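PDB 4ESQ: Serine/threonine protein kinase from Mycobacterium tuberculosis, which probably phosphorylates proteins on serine and threonine as a membrane receptor kinase, the present chain being its extracellular sensor domain. Local coordinates for residues A[10-15]-A[88-92]; A[167-171]-A[183-188]. One frame throughout, in Å; residues are numbered along the deposited sequence.

Contact 1: residues A[10-15]-A[88-92]; sequences LSALLL and QAVVA
Gln-88 and Leu-15 are joined by two hydrogen bonds that pair the side-chain amide of one with the main chain of the other. Leu-15 N reaches Gln-88 OE1 at 2.8 Å and almost straight (175°). The N lies 15° out of the plane of the Gln-88 carbonyl group. Gln-88 NE2 returns a longer bond of 3.1 Å to Leu-15 O. The two bonds fix the rotation of the amide. CG of Gln-88 stands between its own N and carbonyl carbon (chi1 46°), and the extended chain beyond it carries the amide to the turn, where CB of Leu-14 also packs on OE1. In this way the N-terminal turn, ahead of helix 17-24, lies against strand 84-92 of the antiparallel sheet in the PknH-like extracellular domain. Further along, Val-90 is the apolar centre: its CG2 meets Leu-10 CD2 at 3.8 Å and Leu-14 CD2 at 3.9 Å, and its CG1 faces CB of Leu-13 at 4.2 Å. Leu-10 and Val-90 lie side by side, pointing opposite ways, and the other methyl of Leu-10, CD1, rests 3.9 Å from Ala-92 CB.

Contact 2: residues A[167-171]-A[183-188]; sequences VDVNA and IAAKIV
Ile-187 and Ile-183, one helical turn apart, pack on the valines of strand 167-171, and the whole interface is apolar. Ile-187 can be followed outward from the helix. Its CB lies 3.9 Å from Val-167 CG1. At the branch, CG2 turns back toward the start of the strand segment and touches both methyls of Val-167, with Val-167 CG2 the nearer at 3.8 Å. CG1, anti to the carbonyl carbon (chi1 -63°), takes the other arm toward Val-169, and the extended second torsion (168°) lays CD1 against Val-167 CG1 and Val-169 CG2 together, 4.1 Å from the latter. One side chain thus spans two inward-pointing strand residues.

Ile-183 repeats the theme one turn earlier: its CG2 sits over the fork of Val-169, 3.8 Å from CG1, and its CD1 makes a looser contact of 4.3 Å with Ala-171 CB. Ala-184 carries only a methyl, and Val-167 CG1 approaches to 3.9 Å from Ala-184 CA. Val-188 CG2 closes the far end against Val-167 CG2, the two side chains set roughly perpendicular. The intervening Asp-168 and Asn-170 point to the other side of the sheet, where Asp-168 forms a salt bridge with Arg-157 and a hydrogen bond with Tyr-62.

Axes 8.6 Å apart and running nearly antiparallel, at 151°, describe the helix-on-sheet layering of an alpha+beta fold, consistent with the Mog1p/PsbP-like family assignment: the C-terminal helix 179-192 folds back over the sheet strand that precedes it, burying one face of each in the core of this sensor domain.

How the contacts relate
From the N terminus, the turn at 10-15 packs on strand 84-92, 73 residues later, so contact 1 closes a long loop that takes in helix 17-24 and strand 69-76. Contact 2 opens only after contact 1 has closed, and it closes a short connection between strand 165-173 and helix 179-192; the two are in series, neither nested nor crossed. They nevertheless meet in space. Strands 84-92 and 165-173 are antiparallel neighbours, probably bonded from Ala-89 O to Asp-168 N (2.8 Å), and Ile-187 of the helix touches Leu-13, Gln-88 and Val-90. A segment near the N terminus and the C-terminal helix thus lie on the same face of the sheet.

Contact 1: residues A[10-15]-A[88-92]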
# COMPACT_ATOMS: atom_id res chain seq x y z
N LEU A 10 -5.02 -2.82 15.41
CA LEU A 10 -4.57 -2.70 14.03
C LEU A 10 -3.62 -3.82 13.62
O LEU A 10 -3.77 -4.37 12.53
CB LEU A 10 -3.91 -1.33 13.78
CG LEU A 10 -4.85 -0.12 13.70
CD1 LEU A 10 -4.04 1.18 13.51
CD2 LEU A 10 -5.85 -0.28 12.57
N SER A 11 -2.68 -4.19 14.48
CA SER A 11 -1.69 -5.20 14.10
C SER A 11 -2.34 -6.55 13.81
O SER A 11 -1.82 -7.35 13.01
CB SER A 11 -0.59 -5.35 15.16
OG SER A 11 -1.07 -6.02 16.32
N ALA A 12 -3.48 -6.81 14.44
CA ALA A 12 -4.20 -8.07 14.24
C ALA A 12 -4.85 -8.15 12.86
O ALA A 12 -5.33 -9.22 12.47
CB ALA A 12 -5.24 -8.26 15.33
N LEU A 13 -4.85 -7.04 12.13
CA LEU A 13 -5.46 -7.00 10.79
C LEU A 13 -4.49 -7.34 9.66
O LEU A 13 -4.91 -7.65 8.53
CB LEU A 13 -6.08 -5.62 10.52
CG LEU A 13 -7.05 -5.10 11.58
CD1 LEU A 13 -7.49 -3.70 11.22
CD2 LEU A 13 -8.25 -6.02 11.74
N LEU A 14 -3.20 -7.28 9.93
CA LEU A 14 -2.21 -7.56 8.90
C LEU A 14 -2.15 -9.05 8.58
O LEU A 14 -2.63 -9.89 9.36
CB LEU A 14 -0.83 -7.03 9.31
CG LEU A 14 -0.76 -5.53 9.57
CD1 LEU A 14 0.66 -5.13 9.94
CD2 LEU A 14 -1.25 -4.71 8.38
N LEU A 15 -1.56 -9.39 7.44
CA LEU A 15 -1.43 -10.78 7.06
C LEU A 15 -0.21 -11.38 7.74
O LEU A 15 0.82 -10.72 7.89
CB LEU A 15 -1.34 -10.92 5.54
CG LEU A 15 -2.57 -10.40 4.80
CD1 LEU A 15 -2.52 -10.87 3.36
CD2 LEU A 15 -3.84 -10.88 5.48
N GLN A 88 2.52 -3.80 3.71
CA GLN A 88 1.09 -3.81 4.04
C GLN A 88 0.87 -2.95 5.26
O GLN A 88 1.62 -3.04 6.23
CB GLN A 88 0.59 -5.24 4.31
CG GLN A 88 1.49 -6.06 5.22
CD GLN A 88 0.80 -7.31 5.76
OE1 GLN A 88 -0.42 -7.41 5.77
NE2 GLN A 88 1.60 -8.24 6.25
N ALA A 89 -0.16 -2.12 5.22
CA ALA A 89 -0.46 -1.24 6.34
C ALA A 89 -1.95 -1.04 6.49
O ALA A 89 -2.70 -1.07 5.51
CB ALA A 89 0.22 0.10 6.14
N VAL A 90 -2.37 -0.82 7.74
CA VAL A 90 -3.73 -0.42 8.04
C VAL A 90 -3.70 0.88 8.82
O VAL A 90 -2.84 1.11 9.67
CB VAL A 90 -4.49 -1.49 8.82
CG1 VAL A 90 -4.86 -2.63 7.88
CG2 VAL A 90 -3.63 -2.01 9.98
N VAL A 91 -4.66 1.75 8.53
CA VAL A 91 -4.66 3.08 9.10
C VAL A 91 -6.03 3.33 9.73
O VAL A 91 -7.05 3.19 9.05
CB VAL A 91 -4.37 4.15 8.04
CG1 VAL A 91 -4.35 5.54 8.68
CG2 VAL A 91 -3.03 3.86 7.33
N ALA A 92 -6.04 3.67 11.01
CA ALA A 92 -7.29 3.93 11.72
C ALA A 92 -7.68 5.39 11.61
O ALA A 92 -6.83 6.27 11.65
CB ALA A 92 -7.17 3.54 13.18

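Contact 2: residues A[167-171]-A[183-188]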
# COMPACT_ATOMS: atom_id res chain seq x y z
N VAL A 167 -6.94 0.37 4.21
CA VAL A 167 -6.00 -0.70 3.95
C VAL A 167 -5.11 -0.21 2.82
O VAL A 167 -5.61 0.22 1.78
CB VAL A 167 -6.75 -1.97 3.54
CG1 VAL A 167 -5.79 -3.11 3.22
CG2 VAL A 167 -7.70 -2.36 4.66
N ASP A 168 -3.79 -0.24 3.02
CA ASP A 168 -2.86 0.41 2.10
C ASP A 168 -1.72 -0.53 1.80
O ASP A 168 -0.88 -0.78 2.68
CB ASP A 168 -2.34 1.70 2.75
CG ASP A 168 -1.77 2.70 1.76
OD1 ASP A 168 -1.73 2.39 0.56
OD2 ASP A 168 -1.36 3.80 2.20
N VAL A 169 -1.67 -1.06 0.58
CA VAL A 169 -0.76 -2.16 0.25
C VAL A 169 0.08 -1.93 -1.01
O VAL A 169 -0.42 -1.45 -2.03
CB VAL A 169 -1.56 -3.46 0.05
CG1 VAL A 169 -0.63 -4.62 -0.33
CG2 VAL A 169 -2.36 -3.80 1.32
N ASN A 170 1.37 -2.28 -0.94
CA ASN A 170 2.25 -2.25 -2.09
C ASN A 170 2.87 -3.62 -2.21
O ASN A 170 3.48 -4.11 -1.25
CB ASN A 170 3.33 -1.18 -1.91
CG ASN A 170 3.99 -0.78 -3.23
OD1 ASN A 170 3.49 -1.07 -4.31
ND2 ASN A 170 5.11 -0.07 -3.13
N ALA A 171 2.67 -4.29 -3.35
CA ALA A 171 3.21 -5.63 -3.54
C ALA A 171 4.03 -5.65 -4.82
O ALA A 171 3.53 -5.30 -5.89
CB ALA A 171 2.08 -6.66 -3.60
N ILE A 183 -4.16 -9.15 -1.25
CA ILE A 183 -3.77 -8.84 0.12
C ILE A 183 -4.80 -7.92 0.74
O ILE A 183 -5.29 -8.16 1.86
CB ILE A 183 -2.34 -8.25 0.16
CG1 ILE A 183 -1.32 -9.35 -0.13
CG2 ILE A 183 -2.04 -7.61 1.51
CD1 ILE A 183 0.06 -8.83 -0.51
N ALA A 184 -5.17 -6.87 0.01
CA ALA A 184 -6.14 -5.91 0.52
C ALA A 184 -7.46 -6.58 0.89
O ALA A 184 -8.04 -6.33 1.95
CB ALA A 184 -6.37 -4.81 -0.51
N ALA A 185 -7.93 -7.46 0.01
CA ALA A 185 -9.20 -8.15 0.25
C ALA A 185 -9.13 -9.03 1.49
O ALA A 185 -10.10 -9.12 2.25
CB ALA A 185 -9.61 -8.96 -0.97
N LYS A 186 -7.98 -9.66 1.71
CA LYS A 186 -7.82 -10.50 2.89
C LYS A 186 -7.79 -9.67 4.17
O LYS A 186 -8.38 -10.05 5.18
CB LYS A 186 -6.59 -11.40 2.76
CG LYS A 186 -6.73 -12.45 1.64
CD LYS A 186 -5.45 -13.22 1.41
CE LYS A 186 -5.63 -14.31 0.34
NZ LYS A 186 -6.62 -15.35 0.76
N ILE A 187 -7.12 -8.52 4.13
CA ILE A 187 -7.13 -7.62 5.28
C ILE A 187 -8.54 -7.08 5.55
O ILE A 187 -8.97 -6.98 6.70
CB ILE A 187 -6.12 -6.47 5.10
CG1 ILE A 187 -4.70 -7.04 5.03
CG2 ILE A 187 -6.24 -5.45 6.25
CD1 ILE A 187 -3.63 -6.03 4.55
N VAL A 188 -9.27 -6.74 4.49
CA VAL A 188 -10.65 -6.27 4.66
C VAL A 188 -11.50 -7.34 5.34
O VAL A 188 -12.33 -7.03 6.19
CB VAL A 188 -11.26 -5.89 3.31
CG1 VAL A 188 -12.78 -5.83 3.40
CG2 VAL A 188 -10.68 -4.57 2.82